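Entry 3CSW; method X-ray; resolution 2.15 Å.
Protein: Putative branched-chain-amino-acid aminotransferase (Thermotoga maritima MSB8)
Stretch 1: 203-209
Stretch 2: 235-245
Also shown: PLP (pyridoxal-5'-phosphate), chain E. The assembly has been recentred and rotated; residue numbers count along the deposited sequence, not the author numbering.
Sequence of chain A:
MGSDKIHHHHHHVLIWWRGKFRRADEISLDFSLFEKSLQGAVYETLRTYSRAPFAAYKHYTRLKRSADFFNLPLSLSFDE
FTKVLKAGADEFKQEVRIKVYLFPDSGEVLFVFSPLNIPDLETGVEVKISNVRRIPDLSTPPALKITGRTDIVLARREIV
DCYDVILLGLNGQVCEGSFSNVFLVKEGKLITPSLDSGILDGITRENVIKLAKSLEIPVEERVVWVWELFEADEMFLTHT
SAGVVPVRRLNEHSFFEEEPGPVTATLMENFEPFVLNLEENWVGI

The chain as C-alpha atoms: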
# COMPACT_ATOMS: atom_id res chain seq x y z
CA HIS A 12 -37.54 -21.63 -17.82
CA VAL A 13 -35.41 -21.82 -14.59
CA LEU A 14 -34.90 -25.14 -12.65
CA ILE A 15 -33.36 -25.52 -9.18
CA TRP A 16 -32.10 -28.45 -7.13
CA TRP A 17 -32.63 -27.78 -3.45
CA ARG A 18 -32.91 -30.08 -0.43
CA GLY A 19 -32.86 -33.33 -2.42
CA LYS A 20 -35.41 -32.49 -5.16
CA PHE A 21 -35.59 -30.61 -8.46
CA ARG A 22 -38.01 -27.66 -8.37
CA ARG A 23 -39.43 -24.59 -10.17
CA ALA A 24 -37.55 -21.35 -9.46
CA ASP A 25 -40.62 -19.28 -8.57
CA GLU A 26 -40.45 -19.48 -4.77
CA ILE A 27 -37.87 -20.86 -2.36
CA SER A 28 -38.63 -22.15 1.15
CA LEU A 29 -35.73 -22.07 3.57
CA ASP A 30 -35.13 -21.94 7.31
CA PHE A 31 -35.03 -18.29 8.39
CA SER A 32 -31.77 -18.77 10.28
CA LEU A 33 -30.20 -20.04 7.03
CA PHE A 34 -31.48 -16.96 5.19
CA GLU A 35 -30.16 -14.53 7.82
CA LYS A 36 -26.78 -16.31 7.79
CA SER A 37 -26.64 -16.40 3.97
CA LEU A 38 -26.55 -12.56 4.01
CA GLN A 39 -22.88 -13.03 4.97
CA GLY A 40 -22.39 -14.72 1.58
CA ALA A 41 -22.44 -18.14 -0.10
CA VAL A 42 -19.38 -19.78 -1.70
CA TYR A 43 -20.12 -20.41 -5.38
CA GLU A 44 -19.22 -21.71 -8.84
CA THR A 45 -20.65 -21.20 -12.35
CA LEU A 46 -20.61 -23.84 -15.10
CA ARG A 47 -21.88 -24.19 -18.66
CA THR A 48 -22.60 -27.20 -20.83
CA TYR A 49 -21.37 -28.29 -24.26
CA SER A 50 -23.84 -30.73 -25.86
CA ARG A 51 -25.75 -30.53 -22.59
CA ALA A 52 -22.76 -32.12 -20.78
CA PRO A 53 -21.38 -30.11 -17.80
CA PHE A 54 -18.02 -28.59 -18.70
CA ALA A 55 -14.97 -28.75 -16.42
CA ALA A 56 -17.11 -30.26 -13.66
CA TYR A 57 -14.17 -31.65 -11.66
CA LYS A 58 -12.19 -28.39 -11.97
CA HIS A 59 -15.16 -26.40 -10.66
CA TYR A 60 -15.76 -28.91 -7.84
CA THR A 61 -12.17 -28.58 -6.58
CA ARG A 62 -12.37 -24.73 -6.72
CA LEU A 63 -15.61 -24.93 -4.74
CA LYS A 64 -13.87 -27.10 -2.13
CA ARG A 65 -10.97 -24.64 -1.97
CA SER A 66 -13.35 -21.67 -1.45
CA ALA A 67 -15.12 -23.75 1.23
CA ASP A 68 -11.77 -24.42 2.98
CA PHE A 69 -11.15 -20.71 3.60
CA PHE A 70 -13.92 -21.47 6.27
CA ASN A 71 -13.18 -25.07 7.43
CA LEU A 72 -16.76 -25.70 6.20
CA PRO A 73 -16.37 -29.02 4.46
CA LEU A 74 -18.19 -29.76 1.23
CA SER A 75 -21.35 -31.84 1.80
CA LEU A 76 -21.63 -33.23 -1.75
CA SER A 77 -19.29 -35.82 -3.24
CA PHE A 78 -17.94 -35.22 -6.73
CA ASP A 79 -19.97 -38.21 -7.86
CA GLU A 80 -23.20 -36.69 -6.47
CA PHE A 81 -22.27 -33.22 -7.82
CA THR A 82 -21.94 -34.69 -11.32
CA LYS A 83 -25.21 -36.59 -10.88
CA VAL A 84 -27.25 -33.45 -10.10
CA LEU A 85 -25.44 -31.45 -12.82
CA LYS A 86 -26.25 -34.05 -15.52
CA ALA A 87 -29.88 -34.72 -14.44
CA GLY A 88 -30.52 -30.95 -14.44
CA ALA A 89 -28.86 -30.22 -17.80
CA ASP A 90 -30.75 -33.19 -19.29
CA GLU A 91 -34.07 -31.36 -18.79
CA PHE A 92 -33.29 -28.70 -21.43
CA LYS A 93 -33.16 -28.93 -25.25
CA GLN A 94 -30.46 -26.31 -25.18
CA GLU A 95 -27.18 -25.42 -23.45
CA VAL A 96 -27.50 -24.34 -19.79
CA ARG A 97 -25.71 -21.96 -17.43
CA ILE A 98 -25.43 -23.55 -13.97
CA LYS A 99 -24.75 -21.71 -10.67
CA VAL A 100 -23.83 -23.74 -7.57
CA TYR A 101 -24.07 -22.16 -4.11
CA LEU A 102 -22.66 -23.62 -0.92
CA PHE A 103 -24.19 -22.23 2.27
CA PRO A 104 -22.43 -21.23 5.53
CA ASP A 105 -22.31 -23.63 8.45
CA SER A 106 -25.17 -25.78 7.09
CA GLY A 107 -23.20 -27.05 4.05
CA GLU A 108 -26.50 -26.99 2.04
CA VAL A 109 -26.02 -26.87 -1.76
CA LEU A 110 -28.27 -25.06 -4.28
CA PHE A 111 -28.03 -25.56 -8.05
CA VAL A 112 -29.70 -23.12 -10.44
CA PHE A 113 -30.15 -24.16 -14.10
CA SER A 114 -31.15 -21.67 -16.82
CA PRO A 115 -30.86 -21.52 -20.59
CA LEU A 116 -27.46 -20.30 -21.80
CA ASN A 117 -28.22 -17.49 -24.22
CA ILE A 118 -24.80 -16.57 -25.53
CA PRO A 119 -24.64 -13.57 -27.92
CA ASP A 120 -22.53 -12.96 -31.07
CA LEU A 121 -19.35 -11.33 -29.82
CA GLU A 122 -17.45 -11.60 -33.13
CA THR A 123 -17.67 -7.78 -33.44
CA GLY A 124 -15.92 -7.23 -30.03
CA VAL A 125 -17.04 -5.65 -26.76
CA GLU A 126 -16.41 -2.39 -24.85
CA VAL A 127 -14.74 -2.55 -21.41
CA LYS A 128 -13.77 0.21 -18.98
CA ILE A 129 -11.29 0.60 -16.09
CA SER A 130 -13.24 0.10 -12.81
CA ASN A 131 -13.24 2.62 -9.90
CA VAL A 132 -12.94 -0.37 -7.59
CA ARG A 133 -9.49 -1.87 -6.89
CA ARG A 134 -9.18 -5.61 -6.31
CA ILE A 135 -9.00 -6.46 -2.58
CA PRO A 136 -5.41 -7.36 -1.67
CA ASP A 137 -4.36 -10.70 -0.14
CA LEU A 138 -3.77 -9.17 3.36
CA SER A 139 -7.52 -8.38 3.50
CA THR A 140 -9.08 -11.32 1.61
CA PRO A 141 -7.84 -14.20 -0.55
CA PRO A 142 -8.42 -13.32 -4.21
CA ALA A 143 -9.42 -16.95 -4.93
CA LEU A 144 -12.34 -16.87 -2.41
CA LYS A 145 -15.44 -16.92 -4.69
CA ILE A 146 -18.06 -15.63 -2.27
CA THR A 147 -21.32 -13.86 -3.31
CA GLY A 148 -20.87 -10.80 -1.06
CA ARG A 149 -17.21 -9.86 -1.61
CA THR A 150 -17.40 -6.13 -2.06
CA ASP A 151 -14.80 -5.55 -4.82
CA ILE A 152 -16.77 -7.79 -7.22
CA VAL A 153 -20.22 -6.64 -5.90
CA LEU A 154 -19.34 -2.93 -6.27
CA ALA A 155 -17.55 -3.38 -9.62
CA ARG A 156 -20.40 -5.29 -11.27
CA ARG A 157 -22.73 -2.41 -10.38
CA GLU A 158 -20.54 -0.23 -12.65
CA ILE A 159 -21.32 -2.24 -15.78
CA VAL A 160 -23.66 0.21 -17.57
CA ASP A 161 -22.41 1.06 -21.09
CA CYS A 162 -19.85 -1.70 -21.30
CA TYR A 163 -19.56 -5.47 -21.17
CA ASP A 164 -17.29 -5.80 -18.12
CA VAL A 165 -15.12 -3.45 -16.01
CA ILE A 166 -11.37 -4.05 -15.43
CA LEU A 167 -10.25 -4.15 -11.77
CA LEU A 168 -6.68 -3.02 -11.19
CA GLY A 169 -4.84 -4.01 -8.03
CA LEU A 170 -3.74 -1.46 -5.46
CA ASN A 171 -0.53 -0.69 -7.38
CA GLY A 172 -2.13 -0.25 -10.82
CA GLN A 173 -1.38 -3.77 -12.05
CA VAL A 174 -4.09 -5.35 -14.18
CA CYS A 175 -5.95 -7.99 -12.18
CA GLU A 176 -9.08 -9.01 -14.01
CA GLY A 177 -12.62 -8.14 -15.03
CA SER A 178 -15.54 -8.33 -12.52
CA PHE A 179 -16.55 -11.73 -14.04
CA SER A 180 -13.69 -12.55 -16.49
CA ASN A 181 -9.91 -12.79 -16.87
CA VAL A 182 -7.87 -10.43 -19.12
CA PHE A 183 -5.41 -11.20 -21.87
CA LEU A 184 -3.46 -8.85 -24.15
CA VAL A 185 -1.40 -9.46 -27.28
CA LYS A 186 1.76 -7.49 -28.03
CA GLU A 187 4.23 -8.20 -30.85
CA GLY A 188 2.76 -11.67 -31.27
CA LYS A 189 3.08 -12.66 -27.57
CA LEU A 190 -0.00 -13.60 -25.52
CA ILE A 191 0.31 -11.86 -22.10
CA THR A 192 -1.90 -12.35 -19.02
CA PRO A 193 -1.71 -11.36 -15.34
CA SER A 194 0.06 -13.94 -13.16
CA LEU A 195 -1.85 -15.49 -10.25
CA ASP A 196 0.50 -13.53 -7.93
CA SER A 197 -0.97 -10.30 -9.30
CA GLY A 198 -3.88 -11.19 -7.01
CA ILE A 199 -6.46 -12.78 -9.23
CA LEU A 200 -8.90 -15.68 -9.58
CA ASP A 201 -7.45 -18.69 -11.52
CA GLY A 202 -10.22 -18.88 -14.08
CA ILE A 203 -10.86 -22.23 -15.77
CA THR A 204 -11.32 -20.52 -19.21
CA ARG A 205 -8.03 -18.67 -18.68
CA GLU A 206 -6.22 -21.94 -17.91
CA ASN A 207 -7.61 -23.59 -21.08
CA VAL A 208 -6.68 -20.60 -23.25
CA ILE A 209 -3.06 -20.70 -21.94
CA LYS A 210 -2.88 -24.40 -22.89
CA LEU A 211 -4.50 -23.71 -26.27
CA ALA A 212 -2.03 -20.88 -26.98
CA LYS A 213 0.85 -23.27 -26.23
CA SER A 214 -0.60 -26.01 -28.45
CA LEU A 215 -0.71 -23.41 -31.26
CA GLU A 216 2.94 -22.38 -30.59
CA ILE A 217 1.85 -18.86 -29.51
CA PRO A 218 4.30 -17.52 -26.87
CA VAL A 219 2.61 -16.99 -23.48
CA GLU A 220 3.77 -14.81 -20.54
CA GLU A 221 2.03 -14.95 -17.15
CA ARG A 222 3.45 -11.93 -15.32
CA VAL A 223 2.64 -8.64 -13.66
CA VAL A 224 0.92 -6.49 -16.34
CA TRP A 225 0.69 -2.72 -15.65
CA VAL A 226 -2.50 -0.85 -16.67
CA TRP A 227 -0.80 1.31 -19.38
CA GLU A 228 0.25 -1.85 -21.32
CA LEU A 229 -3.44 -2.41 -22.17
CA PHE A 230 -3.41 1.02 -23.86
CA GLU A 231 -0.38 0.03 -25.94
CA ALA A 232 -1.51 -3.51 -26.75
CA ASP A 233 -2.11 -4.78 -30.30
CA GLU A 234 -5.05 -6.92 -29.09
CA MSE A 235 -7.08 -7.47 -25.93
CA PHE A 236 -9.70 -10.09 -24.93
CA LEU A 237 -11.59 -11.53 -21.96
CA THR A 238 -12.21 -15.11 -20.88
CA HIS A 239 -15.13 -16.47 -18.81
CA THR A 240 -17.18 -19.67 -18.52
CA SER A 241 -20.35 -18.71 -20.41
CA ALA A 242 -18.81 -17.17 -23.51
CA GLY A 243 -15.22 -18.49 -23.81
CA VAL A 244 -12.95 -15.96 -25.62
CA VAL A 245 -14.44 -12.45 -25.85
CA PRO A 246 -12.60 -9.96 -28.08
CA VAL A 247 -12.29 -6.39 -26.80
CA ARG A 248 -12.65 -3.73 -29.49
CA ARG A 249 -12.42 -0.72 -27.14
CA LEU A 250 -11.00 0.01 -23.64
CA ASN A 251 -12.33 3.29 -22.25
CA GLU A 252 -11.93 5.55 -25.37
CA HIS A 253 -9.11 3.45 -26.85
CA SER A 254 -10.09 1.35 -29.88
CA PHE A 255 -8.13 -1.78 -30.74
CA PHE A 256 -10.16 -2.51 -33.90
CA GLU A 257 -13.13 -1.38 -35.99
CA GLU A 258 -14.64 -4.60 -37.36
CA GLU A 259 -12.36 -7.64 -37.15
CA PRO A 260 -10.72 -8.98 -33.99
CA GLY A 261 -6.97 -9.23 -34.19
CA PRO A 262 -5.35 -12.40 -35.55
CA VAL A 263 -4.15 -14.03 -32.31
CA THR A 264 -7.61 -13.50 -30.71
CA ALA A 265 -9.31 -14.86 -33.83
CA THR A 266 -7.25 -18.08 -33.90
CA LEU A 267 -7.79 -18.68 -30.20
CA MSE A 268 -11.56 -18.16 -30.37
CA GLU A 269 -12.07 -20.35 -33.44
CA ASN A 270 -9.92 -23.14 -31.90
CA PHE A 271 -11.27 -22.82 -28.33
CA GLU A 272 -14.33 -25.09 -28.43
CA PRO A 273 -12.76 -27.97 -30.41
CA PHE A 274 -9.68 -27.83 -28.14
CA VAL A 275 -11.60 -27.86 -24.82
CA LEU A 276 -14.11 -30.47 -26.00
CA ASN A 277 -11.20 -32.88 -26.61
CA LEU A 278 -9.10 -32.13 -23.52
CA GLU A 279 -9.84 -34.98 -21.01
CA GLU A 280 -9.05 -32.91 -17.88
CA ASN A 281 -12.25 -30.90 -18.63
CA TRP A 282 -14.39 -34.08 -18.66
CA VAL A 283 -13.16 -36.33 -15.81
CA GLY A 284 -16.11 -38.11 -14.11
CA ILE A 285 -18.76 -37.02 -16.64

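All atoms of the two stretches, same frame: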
# COMPACT_ATOMS: atom_id res chain seq x y z
N ILE A 203 -10.93 -20.99 -14.98
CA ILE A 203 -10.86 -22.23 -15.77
C ILE A 203 -10.79 -21.97 -17.29
O ILE A 203 -10.13 -22.73 -18.00
CB ILE A 203 -12.04 -23.17 -15.40
CG1 ILE A 203 -11.84 -23.62 -13.94
CG2 ILE A 203 -12.17 -24.34 -16.44
CD1 ILE A 203 -12.98 -24.36 -13.33
N THR A 204 -11.44 -20.91 -17.78
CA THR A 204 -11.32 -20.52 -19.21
C THR A 204 -9.91 -20.01 -19.51
O THR A 204 -9.30 -20.37 -20.50
CB THR A 204 -12.34 -19.42 -19.62
OG1 THR A 204 -13.61 -19.69 -19.02
CG2 THR A 204 -12.50 -19.34 -21.16
N ARG A 205 -9.41 -19.15 -18.62
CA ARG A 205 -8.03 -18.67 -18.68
C ARG A 205 -7.01 -19.82 -18.81
O ARG A 205 -6.15 -19.79 -19.66
CB ARG A 205 -7.76 -17.84 -17.41
CG ARG A 205 -6.31 -17.43 -17.15
CD ARG A 205 -6.14 -16.94 -15.74
NE ARG A 205 -4.80 -16.41 -15.53
CZ ARG A 205 -3.75 -17.16 -15.20
NH1 ARG A 205 -3.87 -18.47 -15.02
NH2 ARG A 205 -2.57 -16.58 -15.04
N GLU A 206 -7.10 -20.79 -17.93
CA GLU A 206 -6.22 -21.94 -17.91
C GLU A 206 -6.23 -22.66 -19.25
O GLU A 206 -5.17 -22.95 -19.80
CB GLU A 206 -6.71 -22.85 -16.77
CG GLU A 206 -6.07 -24.21 -16.57
CD GLU A 206 -6.99 -25.08 -15.64
OE1 GLU A 206 -7.16 -24.75 -14.43
OE2 GLU A 206 -7.60 -26.03 -16.16
N ASN A 207 -7.43 -22.93 -19.78
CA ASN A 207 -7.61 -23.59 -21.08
C ASN A 207 -7.05 -22.80 -22.24
O ASN A 207 -6.48 -23.40 -23.17
CB ASN A 207 -9.09 -23.90 -21.33
CG ASN A 207 -9.52 -25.20 -20.66
OD1 ASN A 207 -9.03 -26.28 -21.00
ND2 ASN A 207 -10.47 -25.11 -19.75
N VAL A 208 -7.20 -21.47 -22.20
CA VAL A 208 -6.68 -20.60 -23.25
C VAL A 208 -5.15 -20.60 -23.24
O VAL A 208 -4.55 -20.60 -24.30
CB VAL A 208 -7.26 -19.16 -23.13
CG1 VAL A 208 -6.53 -18.17 -24.05
CG2 VAL A 208 -8.78 -19.20 -23.42
N ILE A 209 -4.53 -20.62 -22.06
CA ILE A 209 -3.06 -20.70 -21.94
C ILE A 209 -2.54 -22.00 -22.59
O ILE A 209 -1.57 -21.99 -23.38
CB ILE A 209 -2.58 -20.56 -20.46
CG1 ILE A 209 -2.83 -19.13 -19.97
CG2 ILE A 209 -1.08 -20.90 -20.30
CD1 ILE A 209 -2.68 -18.92 -18.48
N MSE A 235 -6.63 -7.17 -27.28
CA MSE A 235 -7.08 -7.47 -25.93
C MSE A 235 -8.34 -8.34 -26.00
O MSE A 235 -9.13 -8.23 -26.94
CB MSE A 235 -7.35 -6.16 -25.18
CG MSE A 235 -7.91 -6.30 -23.77
SE MSE A 235 -8.17 -4.58 -22.91
CE MSE A 235 -8.80 -5.19 -21.29
N PHE A 236 -8.49 -9.26 -25.04
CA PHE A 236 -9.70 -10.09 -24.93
C PHE A 236 -9.93 -10.56 -23.49
O PHE A 236 -9.02 -10.49 -22.64
CB PHE A 236 -9.70 -11.26 -25.94
CG PHE A 236 -8.67 -12.37 -25.68
CD1 PHE A 236 -8.94 -13.41 -24.79
CD2 PHE A 236 -7.47 -12.41 -26.39
CE1 PHE A 236 -8.02 -14.43 -24.57
CE2 PHE A 236 -6.54 -13.43 -26.18
CZ PHE A 236 -6.82 -14.44 -25.26
N LEU A 237 -11.16 -11.01 -23.24
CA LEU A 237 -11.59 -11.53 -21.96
C LEU A 237 -11.90 -13.01 -22.07
O LEU A 237 -12.21 -13.51 -23.15
CB LEU A 237 -12.86 -10.81 -21.49
CG LEU A 237 -12.90 -9.29 -21.52
CD1 LEU A 237 -14.31 -8.78 -21.16
CD2 LEU A 237 -11.80 -8.70 -20.60
N THR A 238 -11.82 -13.70 -20.94
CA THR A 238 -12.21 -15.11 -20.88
C THR A 238 -13.14 -15.35 -19.68
O THR A 238 -12.86 -14.91 -18.58
CB THR A 238 -10.95 -16.04 -20.77
OG1 THR A 238 -10.26 -15.81 -19.54
CG2 THR A 238 -9.99 -15.82 -21.93
N HIS A 239 -14.25 -16.04 -19.91
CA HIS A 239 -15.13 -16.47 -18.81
C HIS A 239 -15.97 -17.67 -19.24
O HIS A 239 -16.14 -17.92 -20.42
CB HIS A 239 -15.99 -15.31 -18.27
CG HIS A 239 -16.94 -14.70 -19.26
ND1 HIS A 239 -18.29 -14.97 -19.27
CD2 HIS A 239 -16.72 -13.81 -20.26
CE1 HIS A 239 -18.87 -14.28 -20.24
NE2 HIS A 239 -17.94 -13.57 -20.85
N THR A 240 -16.49 -18.41 -18.27
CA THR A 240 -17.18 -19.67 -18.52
C THR A 240 -18.25 -19.63 -19.63
O THR A 240 -18.23 -20.46 -20.56
CB THR A 240 -17.82 -20.24 -17.20
OG1 THR A 240 -16.80 -20.78 -16.35
CG2 THR A 240 -18.80 -21.34 -17.52
N SER A 241 -19.18 -18.67 -19.54
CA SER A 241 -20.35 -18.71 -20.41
C SER A 241 -20.01 -18.51 -21.87
O SER A 241 -20.56 -19.22 -22.70
CB SER A 241 -21.44 -17.73 -19.95
OG SER A 241 -20.97 -16.40 -19.88
N ALA A 242 -19.08 -17.61 -22.16
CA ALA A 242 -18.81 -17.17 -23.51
C ALA A 242 -17.49 -17.63 -24.11
O ALA A 242 -17.34 -17.60 -25.31
CB ALA A 242 -18.91 -15.63 -23.58
N GLY A 243 -16.53 -18.06 -23.29
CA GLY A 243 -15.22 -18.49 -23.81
C GLY A 243 -14.30 -17.29 -24.04
O GLY A 243 -14.06 -16.52 -23.12
N VAL A 244 -13.80 -17.12 -25.27
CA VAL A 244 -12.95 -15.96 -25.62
C VAL A 244 -13.81 -14.80 -26.13
O VAL A 244 -14.60 -14.99 -27.04
CB VAL A 244 -11.87 -16.32 -26.67
CG1 VAL A 244 -11.13 -15.06 -27.17
CG2 VAL A 244 -10.91 -17.35 -26.11
N VAL A 245 -13.66 -13.63 -25.52
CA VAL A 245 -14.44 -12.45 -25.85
C VAL A 245 -13.49 -11.33 -26.29
O VAL A 245 -12.77 -10.77 -25.48
CB VAL A 245 -15.35 -12.02 -24.66
CG1 VAL A 245 -16.20 -10.80 -25.02
CG2 VAL A 245 -16.26 -13.19 -24.21
N1 PLP E . -12.63 -13.31 -12.45
C2 PLP E . -13.70 -13.18 -11.57
C2A PLP E . -13.65 -12.08 -10.56
C3 PLP E . -14.79 -14.08 -11.66
O3 PLP E . -15.90 -13.92 -10.87
C4 PLP E . -14.78 -15.10 -12.64
C4A PLP E . -15.95 -16.03 -12.80
O4A PLP E . -16.94 -15.67 -13.46
C5 PLP E . -13.68 -15.20 -13.51
C6 PLP E . -12.62 -14.31 -13.40
C5A PLP E . -13.71 -16.12 -14.71
O4P PLP E . -13.36 -17.45 -14.33
P PLP E . -13.85 -18.76 -15.16
O1P PLP E . -13.57 -20.03 -14.33
O2P PLP E . -13.10 -18.84 -16.46
O3P PLP E . -15.34 -18.56 -15.40
O HOH W 1 -11.13 -17.15 -17.19

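No direct hydrogen bond joins the helix of 203-209 to the strand of 235-239; van der Waals packing and the PLP phosphate hold them together, burying 286 Å² in all. Thr204 covers the most surface. Its CA-to-CB bond points toward the strand, and with chi1 at -40° (m) its two branches part: CG2 lies 3.7 Å from Thr238 CB and 3.8 Å from Gly243 O, while OG1 donates to PLP O2P at 2.7 Å. Thr204 OG1 also sits 3.2 Å from Thr240 N, but the angle is poor; that amide instead donates to PLP O3P (3.1 Å from Thr240 N). With Ile203 N giving a hydrogen bond to PLP O1P at 2.9 Å, the phosphate bridges the helix start and the turn after the strand.

One helical turn on, Val208 supplies the apolar contact. Its CG1 meets the edge of the Phe236 ring at CZ, 3.9 Å away, and its CG2 lies 3.9 Å from both Thr238 CG2 and Val244 CG2, so a branched aliphatic side chain suits this buried site.

Thr238, chi1 64° (p), offers its methyl to Val208 and its hydroxyl to water 1, 2.8 Å from Thr238 OG1. That water accepts from Arg205 N at 3.0 Å and donates to PLP O2P at 2.7 Å, linking both stretches to the phosphate.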